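Side-chain contacts in flagellar motor switch protein FliG (PDB 3HJL), which probably forms part of the rotor-mounted switch complex at the base of the flagellar basal body, helping to control the direction of flagellar rotation: residues R249-I254 with K275-S280; V258-L263 with A287-E292. All coordinates share one frame; numbering follows the deposited sequence.

Interaction 1: R249-I254 with K275-S280; sequences RDIIEI and KQKFLS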
ATOM      1  N   ARG A 249      35.727 -16.700 -33.611  1.00 59.73           N
ATOM      2  CA  ARG A 249      35.638 -18.106 -33.185  1.00 64.05           C
ATOM      3  C   ARG A 249      34.329 -18.398 -32.442  1.00 58.26           C
ATOM      4  O   ARG A 249      33.691 -19.424 -32.673  1.00 51.42           O
ATOM      5  CB  ARG A 249      36.811 -18.445 -32.251  1.00 69.00           C
ATOM      6  CG  ARG A 249      38.179 -18.500 -32.922  1.00 73.53           C
ATOM      7  CD  ARG A 249      38.354 -19.770 -33.744  1.00 77.74           C
ATOM      8  NE  ARG A 249      39.750 -19.986 -34.130  1.00 78.75           N
ATOM      9  CZ  ARG A 249      40.718 -20.431 -33.319  1.00 82.26           C
ATOM     10  NH1 ARG A 249      40.487 -20.690 -32.026  1.00 82.70           N
ATOM     11  NH2 ARG A 249      41.952 -20.593 -33.802  1.00 82.43           N
ATOM     12  N   ASP A 250      33.960 -17.491 -31.538  1.00 57.04           N
ATOM     13  CA  ASP A 250      32.738 -17.619 -30.725  1.00 62.90           C
ATOM     14  C   ASP A 250      31.477 -17.586 -31.588  1.00 64.50           C
ATOM     15  O   ASP A 250      30.539 -18.349 -31.361  1.00 64.89           O
ATOM     16  CB  ASP A 250      32.647 -16.480 -29.702  1.00 62.53           C
ATOM     17  CG  ASP A 250      33.767 -16.508 -28.674  1.00 59.54           C
ATOM     18  OD1 ASP A 250      34.802 -17.169 -28.907  1.00 56.20           O
ATOM     19  OD2 ASP A 250      33.605 -15.846 -27.631  1.00 63.09           O
ATOM     20  N   ILE A 251      31.479 -16.688 -32.573  1.00 66.64           N
ATOM     21  CA  ILE A 251      30.367 -16.517 -33.510  1.00 64.71           C
ATOM     22  C   ILE A 251      30.146 -17.773 -34.354  1.00 62.72           C
ATOM     23  O   ILE A 251      29.006 -18.158 -34.592  1.00 63.62           O
ATOM     24  CB  ILE A 251      30.608 -15.296 -34.436  1.00 65.04           C
ATOM     25  CG1 ILE A 251      30.651 -14.003 -33.617  1.00 63.67           C
ATOM     26  CG2 ILE A 251      29.508 -15.183 -35.503  1.00 64.64           C
ATOM     27  CD1 ILE A 251      31.639 -13.033 -34.142  1.00 72.08           C
ATOM     28  N   ILE A 252      31.238 -18.397 -34.809  1.00 67.41           N
ATOM     29  CA  ILE A 252      31.164 -19.686 -35.539  1.00 67.12           C
ATOM     30  C   ILE A 252      30.401 -20.747 -34.737  1.00 63.04           C
ATOM     31  O   ILE A 252      29.528 -21.425 -35.280  1.00 55.72           O
ATOM     32  CB  ILE A 252      32.582 -20.249 -35.902  1.00 66.30           C
ATOM     33  CG1 ILE A 252      33.028 -19.754 -37.278  1.00 68.19           C
ATOM     34  CG2 ILE A 252      32.571 -21.767 -35.936  1.00 68.41           C
ATOM     35  CD1 ILE A 252      33.193 -18.274 -37.374  1.00 66.10           C
ATOM     36  N   GLU A 253      30.712 -20.852 -33.441  1.00 61.03           N
ATOM     37  CA  GLU A 253      30.048 -21.816 -32.557  1.00 57.66           C
ATOM     38  C   GLU A 253      28.577 -21.471 -32.304  1.00 61.62           C
ATOM     39  O   GLU A 253      27.749 -22.369 -32.129  1.00 58.14           O
ATOM     40  CB  GLU A 253      30.794 -21.933 -31.224  1.00 56.76           C
ATOM     41  CG  GLU A 253      32.253 -22.392 -31.330  1.00 63.28           C
ATOM     42  CD  GLU A 253      32.426 -23.747 -32.006  1.00 64.72           C
ATOM     43  OE1 GLU A 253      31.511 -24.599 -31.927  1.00 62.88           O
ATOM     44  OE2 GLU A 253      33.495 -23.960 -32.612  1.00 70.49           O
ATOM     45  N   ILE A 254      28.263 -20.172 -32.271  1.00 65.26           N
ATOM     46  CA  ILE A 254      26.880 -19.702 -32.127  1.00 64.78           C
ATOM     47  C   ILE A 254      26.069 -20.023 -33.397  1.00 66.15           C
ATOM     48  O   ILE A 254      24.936 -20.504 -33.312  1.00 70.20           O
ATOM     49  CB  ILE A 254      26.824 -18.179 -31.835  1.00 62.38           C
ATOM     50  CG1 ILE A 254      27.377 -17.875 -30.441  1.00 65.58           C
ATOM     51  CG2 ILE A 254      25.394 -17.675 -31.917  1.00 65.64           C
ATOM     52  CD1 ILE A 254      27.805 -16.427 -30.265  1.00 65.10           C
ATOM     53  N   LYS A 275      25.381  -7.009 -37.041  1.00 64.68           N
ATOM     54  CA  LYS A 275      24.942  -7.719 -38.245  1.00 64.97           C
ATOM     55  C   LYS A 275      26.161  -8.273 -38.977  1.00 57.81           C
ATOM     56  O   LYS A 275      26.234  -9.475 -39.246  1.00 64.37           O
ATOM     57  CB  LYS A 275      24.171  -6.808 -39.210  1.00 66.16           C
ATOM     58  CG  LYS A 275      22.750  -6.480 -38.834  1.00 71.35           C
ATOM     59  CD  LYS A 275      22.144  -5.562 -39.899  1.00 74.84           C
ATOM     60  CE  LYS A 275      20.646  -5.380 -39.723  1.00 82.71           C
ATOM     61  NZ  LYS A 275      20.034  -4.509 -40.772  1.00 83.23           N
ATOM     62  N   GLN A 276      27.115  -7.392 -39.282  1.00 50.49           N
ATOM     63  CA  GLN A 276      28.345  -7.785 -39.990  1.00 57.08           C
ATOM     64  C   GLN A 276      29.202  -8.783 -39.211  1.00 57.02           C
ATOM     65  O   GLN A 276      29.934  -9.569 -39.812  1.00 63.17           O
ATOM     66  CB  GLN A 276      29.195  -6.556 -40.366  1.00 62.04           C
ATOM     67  CG  GLN A 276      28.554  -5.604 -41.383  1.00 67.04           C
ATOM     68  CD  GLN A 276      28.180  -6.279 -42.701  1.00 75.16           C
ATOM     69  OE1 GLN A 276      28.806  -7.261 -43.122  1.00 73.09           O
ATOM     70  NE2 GLN A 276      27.147  -5.751 -43.356  1.00 77.12           N
ATOM     71  N   LYS A 277      29.106  -8.755 -37.885  1.00 62.37           N
ATOM     72  CA  LYS A 277      29.823  -9.706 -37.038  1.00 66.13           C
ATOM     73  C   LYS A 277      29.373 -11.147 -37.301  1.00 69.50           C
ATOM     74  O   LYS A 277      30.201 -12.059 -37.350  1.00 68.90           O
ATOM     75  CB  LYS A 277      29.623  -9.345 -35.566  1.00 69.42           C
ATOM     76  CG  LYS A 277      30.512 -10.102 -34.630  1.00 70.84           C
ATOM     77  CD  LYS A 277      30.951  -9.259 -33.441  1.00 70.90           C
ATOM     78  CE  LYS A 277      32.040  -9.950 -32.642  1.00 72.65           C
ATOM     79  NZ  LYS A 277      33.295 -10.170 -33.423  1.00 73.47           N
ATOM     80  N   PHE A 278      28.064 -11.338 -37.483  1.00 69.04           N
ATOM     81  CA  PHE A 278      27.504 -12.651 -37.826  1.00 67.21           C
ATOM     82  C   PHE A 278      27.697 -12.984 -39.311  1.00 64.02           C
ATOM     83  O   PHE A 278      28.188 -14.062 -39.641  1.00 66.68           O
ATOM     84  CB  PHE A 278      26.018 -12.739 -37.454  1.00 65.97           C
ATOM     85  CG  PHE A 278      25.773 -13.015 -35.994  1.00 67.80           C
ATOM     86  CD1 PHE A 278      25.948 -14.296 -35.482  1.00 62.92           C
ATOM     87  CD2 PHE A 278      25.329 -12.008 -35.137  1.00 65.55           C
ATOM     88  CE1 PHE A 278      25.711 -14.564 -34.142  1.00 64.13           C
ATOM     89  CE2 PHE A 278      25.081 -12.274 -33.785  1.00 59.44           C
ATOM     90  CZ  PHE A 278      25.269 -13.547 -33.292  1.00 61.13           C
ATOM     91  N   LEU A 279      27.331 -12.044 -40.185  1.00 61.43           N
ATOM     92  CA  LEU A 279      27.441 -12.216 -41.645  1.00 61.00           C
ATOM     93  C   LEU A 279      28.857 -12.526 -42.153  1.00 57.83           C
ATOM     94  O   LEU A 279      29.017 -13.311 -43.088  1.00 69.71           O
ATOM     95  CB  LEU A 279      26.908 -10.976 -42.375  1.00 55.62           C
ATOM     96  CG  LEU A 279      25.406 -10.712 -42.276  1.00 61.68           C
ATOM     97  CD1 LEU A 279      25.097  -9.302 -42.749  1.00 63.84           C
ATOM     98  CD2 LEU A 279      24.596 -11.754 -43.065  1.00 61.84           C
ATOM     99  N   SER A 280      29.872 -11.924 -41.536  1.00 58.82           N
ATOM    100  CA  SER A 280      31.268 -12.147 -41.940  1.00 61.99           C
ATOM    101  C   SER A 280      31.806 -13.527 -41.560  1.00 63.60           C
ATOM    102  O   SER A 280      32.868 -13.915 -42.037  1.00 76.71           O
ATOM    103  CB  SER A 280      32.178 -11.086 -41.329  1.00 63.91           C
ATOM    104  OG  SER A 280      32.215 -11.211 -39.921  1.00 61.77           O
TER
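Ile251 spreads its two branches between Phe278 and Lys277. Its CG2 methyl, held anti to the backbone N (chi1 of CG1 -64°), reaches the Phe278 ring, with CG2 3.7 Å from CD1 of Phe278, and lies obliquely to the ring plane. The same methyl also rests against the backbone carbonyl of Lys277. The other branch turns to the Lys277 chain, which crosses the isoleucine at about a right angle and is bent at chi2 and chi4; CG1 of Ile251 stands 4.0 Å from CG of Lys277, while the exact placing of the terminal CD1 is doubtful. Lys277 NZ makes a weak hydrogen bond to the carbonyl O of Leu246. Both helices belong to the all-helical FliG C-terminal domain, and the axes of 249-254 and 275-279 approach to 10.1 Å at a crossing angle of -73°. Ile251 and Phe278 have the nearest CA atoms, 6.5 Å apart. One turn further along helix 248-255, Ile254 brings CG2 to the edge of the Phe278 ring, in its plane, 3.8 Å from CE1 of Phe278. With an alanine at Ile251, CD1 of the Phe278 ring would probably lose the methyl packed against it and the Lys277 chain the branch it crosses, leaving a gap between the helices. Leu263 and Leu267 of helix 260-268 also touch Phe278.

Interaction 2: V258-L263 with A287-E292; sequences VDKNTL and AKLFLE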
ATOM      1  N   VAL A 258      22.302 -21.716 -33.211  1.00 75.65           N
ATOM      2  CA  VAL A 258      21.104 -20.871 -33.412  1.00 74.93           C
ATOM      3  C   VAL A 258      20.338 -21.171 -34.708  1.00 70.43           C
ATOM      4  O   VAL A 258      20.924 -21.500 -35.738  1.00 68.20           O
ATOM      5  CB  VAL A 258      21.390 -19.313 -33.358  1.00 72.11           C
ATOM      6  CG1 VAL A 258      21.789 -18.888 -31.975  1.00 77.81           C
ATOM      7  CG2 VAL A 258      22.433 -18.884 -34.389  1.00 73.56           C
ATOM      8  N   ASP A 259      19.015 -21.065 -34.614  1.00 74.26           N
ATOM      9  CA  ASP A 259      18.117 -21.178 -35.757  1.00 69.42           C
ATOM     10  C   ASP A 259      18.305 -19.940 -36.649  1.00 70.80           C
ATOM     11  O   ASP A 259      18.532 -18.829 -36.141  1.00 72.05           O
ATOM     12  CB  ASP A 259      16.671 -21.256 -35.246  1.00 73.52           C
ATOM     13  CG  ASP A 259      15.648 -21.225 -36.355  1.00 78.95           C
ATOM     14  OD1 ASP A 259      15.792 -21.992 -37.334  1.00 89.62           O
ATOM     15  OD2 ASP A 259      14.673 -20.455 -36.228  1.00 80.90           O
ATOM     16  N   LYS A 260      18.238 -20.148 -37.966  1.00 67.62           N
ATOM     17  CA  LYS A 260      18.398 -19.077 -38.960  1.00 65.38           C
ATOM     18  C   LYS A 260      17.318 -18.000 -38.835  1.00 63.11           C
ATOM     19  O   LYS A 260      17.629 -16.804 -38.868  1.00 64.85           O
ATOM     20  CB  LYS A 260      18.379 -19.659 -40.393  1.00 66.27           C
ATOM     21  CG  LYS A 260      18.452 -18.594 -41.508  1.00 67.01           C
ATOM     22  CD  LYS A 260      18.440 -19.182 -42.906  1.00 65.50           C
ATOM     23  CE  LYS A 260      18.289 -18.057 -43.928  1.00 67.96           C
ATOM     24  NZ  LYS A 260      18.647 -18.463 -45.303  1.00 64.05           N
ATOM     25  N   ASN A 261      16.060 -18.427 -38.733  1.00 60.50           N
ATOM     26  CA  ASN A 261      14.930 -17.499 -38.631  1.00 64.86           C
ATOM     27  C   ASN A 261      15.019 -16.656 -37.355  1.00 65.57           C
ATOM     28  O   ASN A 261      14.780 -15.448 -37.392  1.00 58.00           O
ATOM     29  CB  ASN A 261      13.576 -18.240 -38.689  1.00 65.62           C
ATOM     30  CG  ASN A 261      13.357 -18.992 -40.011  1.00 76.78           C
ATOM     31  OD1 ASN A 261      13.832 -18.578 -41.073  1.00 80.38           O
ATOM     32  ND2 ASN A 261      12.619 -20.100 -39.942  1.00 78.08           N
ATOM     33  N   THR A 262      15.374 -17.292 -36.236  1.00 67.18           N
ATOM     34  CA  THR A 262      15.569 -16.578 -34.962  1.00 63.75           C
ATOM     35  C   THR A 262      16.671 -15.526 -35.079  1.00 58.54           C
ATOM     36  O   THR A 262      16.481 -14.382 -34.660  1.00 62.94           O
ATOM     37  CB  THR A 262      15.928 -17.548 -33.811  1.00 66.62           C
ATOM     38  OG1 THR A 262      14.905 -18.544 -33.687  1.00 71.41           O
ATOM     39  CG2 THR A 262      16.072 -16.797 -32.487  1.00 62.73           C
ATOM     40  N   LEU A 263      17.802 -15.909 -35.676  1.00 59.52           N
ATOM     41  CA  LEU A 263      18.929 -14.979 -35.871  1.00 59.36           C
ATOM     42  C   LEU A 263      18.577 -13.831 -36.832  1.00 56.67           C
ATOM     43  O   LEU A 263      18.969 -12.699 -36.603  1.00 63.79           O
ATOM     44  CB  LEU A 263      20.170 -15.727 -36.385  1.00 56.31           C
ATOM     45  CG  LEU A 263      21.472 -14.915 -36.434  1.00 58.91           C
ATOM     46  CD1 LEU A 263      21.879 -14.496 -35.030  1.00 54.11           C
ATOM     47  CD2 LEU A 263      22.596 -15.680 -37.119  1.00 49.41           C
ATOM     48  N   ALA A 287      25.592 -16.101 -46.342  1.00 49.74           N
ATOM     49  CA  ALA A 287      25.452 -14.685 -45.976  1.00 51.15           C
ATOM     50  C   ALA A 287      24.576 -13.917 -46.977  1.00 57.23           C
ATOM     51  O   ALA A 287      23.700 -13.148 -46.576  1.00 66.88           O
ATOM     52  CB  ALA A 287      26.824 -14.031 -45.857  1.00 48.02           C
ATOM     53  N   LYS A 288      24.812 -14.139 -48.272  1.00 58.06           N
ATOM     54  CA  LYS A 288      24.023 -13.510 -49.331  1.00 54.66           C
ATOM     55  C   LYS A 288      22.542 -13.895 -49.227  1.00 57.53           C
ATOM     56  O   LYS A 288      21.673 -13.024 -49.284  1.00 61.85           O
ATOM     57  CB  LYS A 288      24.576 -13.895 -50.714  1.00 58.17           C
ATOM     58  CG  LYS A 288      23.847 -13.243 -51.909  1.00 61.18           C
ATOM     59  CD  LYS A 288      24.364 -13.774 -53.238  1.00 63.12           C
ATOM     60  CE  LYS A 288      23.342 -13.599 -54.352  1.00 63.81           C
ATOM     61  NZ  LYS A 288      23.783 -14.267 -55.609  1.00 70.29           N
ATOM     62  N   LEU A 289      22.266 -15.194 -49.094  1.00 50.45           N
ATOM     63  CA  LEU A 289      20.885 -15.686 -48.939  1.00 52.36           C
ATOM     64  C   LEU A 289      20.218 -15.197 -47.630  1.00 52.11           C
ATOM     65  O   LEU A 289      19.002 -14.990 -47.591  1.00 62.62           O
ATOM     66  CB  LEU A 289      20.852 -17.230 -49.025  1.00 51.88           C
ATOM     67  CG  LEU A 289      19.505 -17.960 -48.872  1.00 54.10           C
ATOM     68  CD1 LEU A 289      18.476 -17.470 -49.884  1.00 53.08           C
ATOM     69  CD2 LEU A 289      19.692 -19.461 -49.012  1.00 52.30           C
ATOM     70  N   PHE A 290      21.014 -15.021 -46.575  1.00 51.15           N
ATOM     71  CA  PHE A 290      20.518 -14.560 -45.264  1.00 54.45           C
ATOM     72  C   PHE A 290      19.990 -13.123 -45.341  1.00 55.68           C
ATOM     73  O   PHE A 290      18.902 -12.821 -44.831  1.00 58.27           O
ATOM     74  CB  PHE A 290      21.656 -14.643 -44.240  1.00 54.83           C
ATOM     75  CG  PHE A 290      21.231 -14.443 -42.811  1.00 58.40           C
ATOM     76  CD1 PHE A 290      21.283 -13.181 -42.223  1.00 59.71           C
ATOM     77  CD2 PHE A 290      20.920 -15.539 -42.013  1.00 62.83           C
ATOM     78  CE1 PHE A 290      20.961 -13.006 -40.890  1.00 54.22           C
ATOM     79  CE2 PHE A 290      20.609 -15.372 -40.676  1.00 56.14           C
ATOM     80  CZ  PHE A 290      20.624 -14.100 -40.117  1.00 56.75           C
ATOM     81  N   LEU A 291      20.785 -12.247 -45.953  1.00 59.50           N
ATOM     82  CA  LEU A 291      20.399 -10.852 -46.176  1.00 66.06           C
ATOM     83  C   LEU A 291      19.161 -10.739 -47.061  1.00 68.40           C
ATOM     84  O   LEU A 291      18.301  -9.885 -46.820  1.00 73.84           O
ATOM     85  CB  LEU A 291      21.548 -10.072 -46.823  1.00 66.42           C
ATOM     86  CG  LEU A 291      22.785  -9.827 -45.963  1.00 69.52           C
ATOM     87  CD1 LEU A 291      23.911  -9.250 -46.805  1.00 66.88           C
ATOM     88  CD2 LEU A 291      22.446  -8.895 -44.803  1.00 69.18           C
ATOM     89  N   GLU A 292      19.092 -11.582 -48.091  1.00 65.60           N
ATOM     90  CA  GLU A 292      17.944 -11.610 -49.002  1.00 63.31           C
ATOM     91  C   GLU A 292      16.672 -12.075 -48.297  1.00 65.45           C
ATOM     92  O   GLU A 292      15.610 -11.461 -48.453  1.00 68.22           O
ATOM     93  CB  GLU A 292      18.240 -12.494 -50.212  1.00 62.75           C
ATOM     94  CG  GLU A 292      19.241 -11.872 -51.179  1.00 64.38           C
ATOM     95  CD  GLU A 292      19.727 -12.838 -52.252  1.00 66.05           C
ATOM     96  OE1 GLU A 292      19.188 -13.964 -52.355  1.00 69.00           O
ATOM     97  OE2 GLU A 292      20.654 -12.463 -52.999  1.00 69.08           O
TER
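Lys260 and Leu263, in the first turn of helix 260-268, meet Phe290 of helix 284-296 in a helix-to-helix contact of the all-helical FliG C-terminal domain. The turn opens with an N-cap: Asp259 OD2 accepts from Thr262 N at 3.2 Å, and from Thr262 OG1 as well. From CB, the Lys260 side chain leaves with CG anti to the backbone N (chi1 176°) and stays extended, sliding past the phenylalanine in the opposite direction. Its CG lies 4.0 Å from CD2 of Phe290, and CE passes the same ring carbon at 4.1 Å. At the tip, Lys260 NZ comes 3.7 Å from CG of Leu289, whose side chain crosses the lysine at about a right angle; the charge of the lysine is answered by a salt bridge from NZ to Asp293 OD1. The far end of the ring is taken by Leu263, whose CG and CD2 both approach CZ. Phe290 is buried, touching also Met264, Leu267, Leu279 and Met282. Beside the lysine methylenes, the backbone also takes part: Lys260 O lies 3.8 Å from CE2 of Phe290.

The two contacts lie about 12 Å apart, centre to centre, in the C-terminal domain, and their segments alternate along the chain: helix 248-255, helix 260-268, helix 272-279, then helix 284-296. Interaction 1 joins the first and third of these, interaction 2 the second and fourth. They also touch each other directly: Phe278 CZ of interaction 1 is 3.9 Å from Leu263 CD1 of interaction 2, and Leu279 packs its CD2 3.7 Å from CD1 of Phe290. The two contacts thus appear to be parts of one apolar core, with helix 302-320 packing alongside, and the alternating order ties successive helices into a compact unit at one end of the elongated chain.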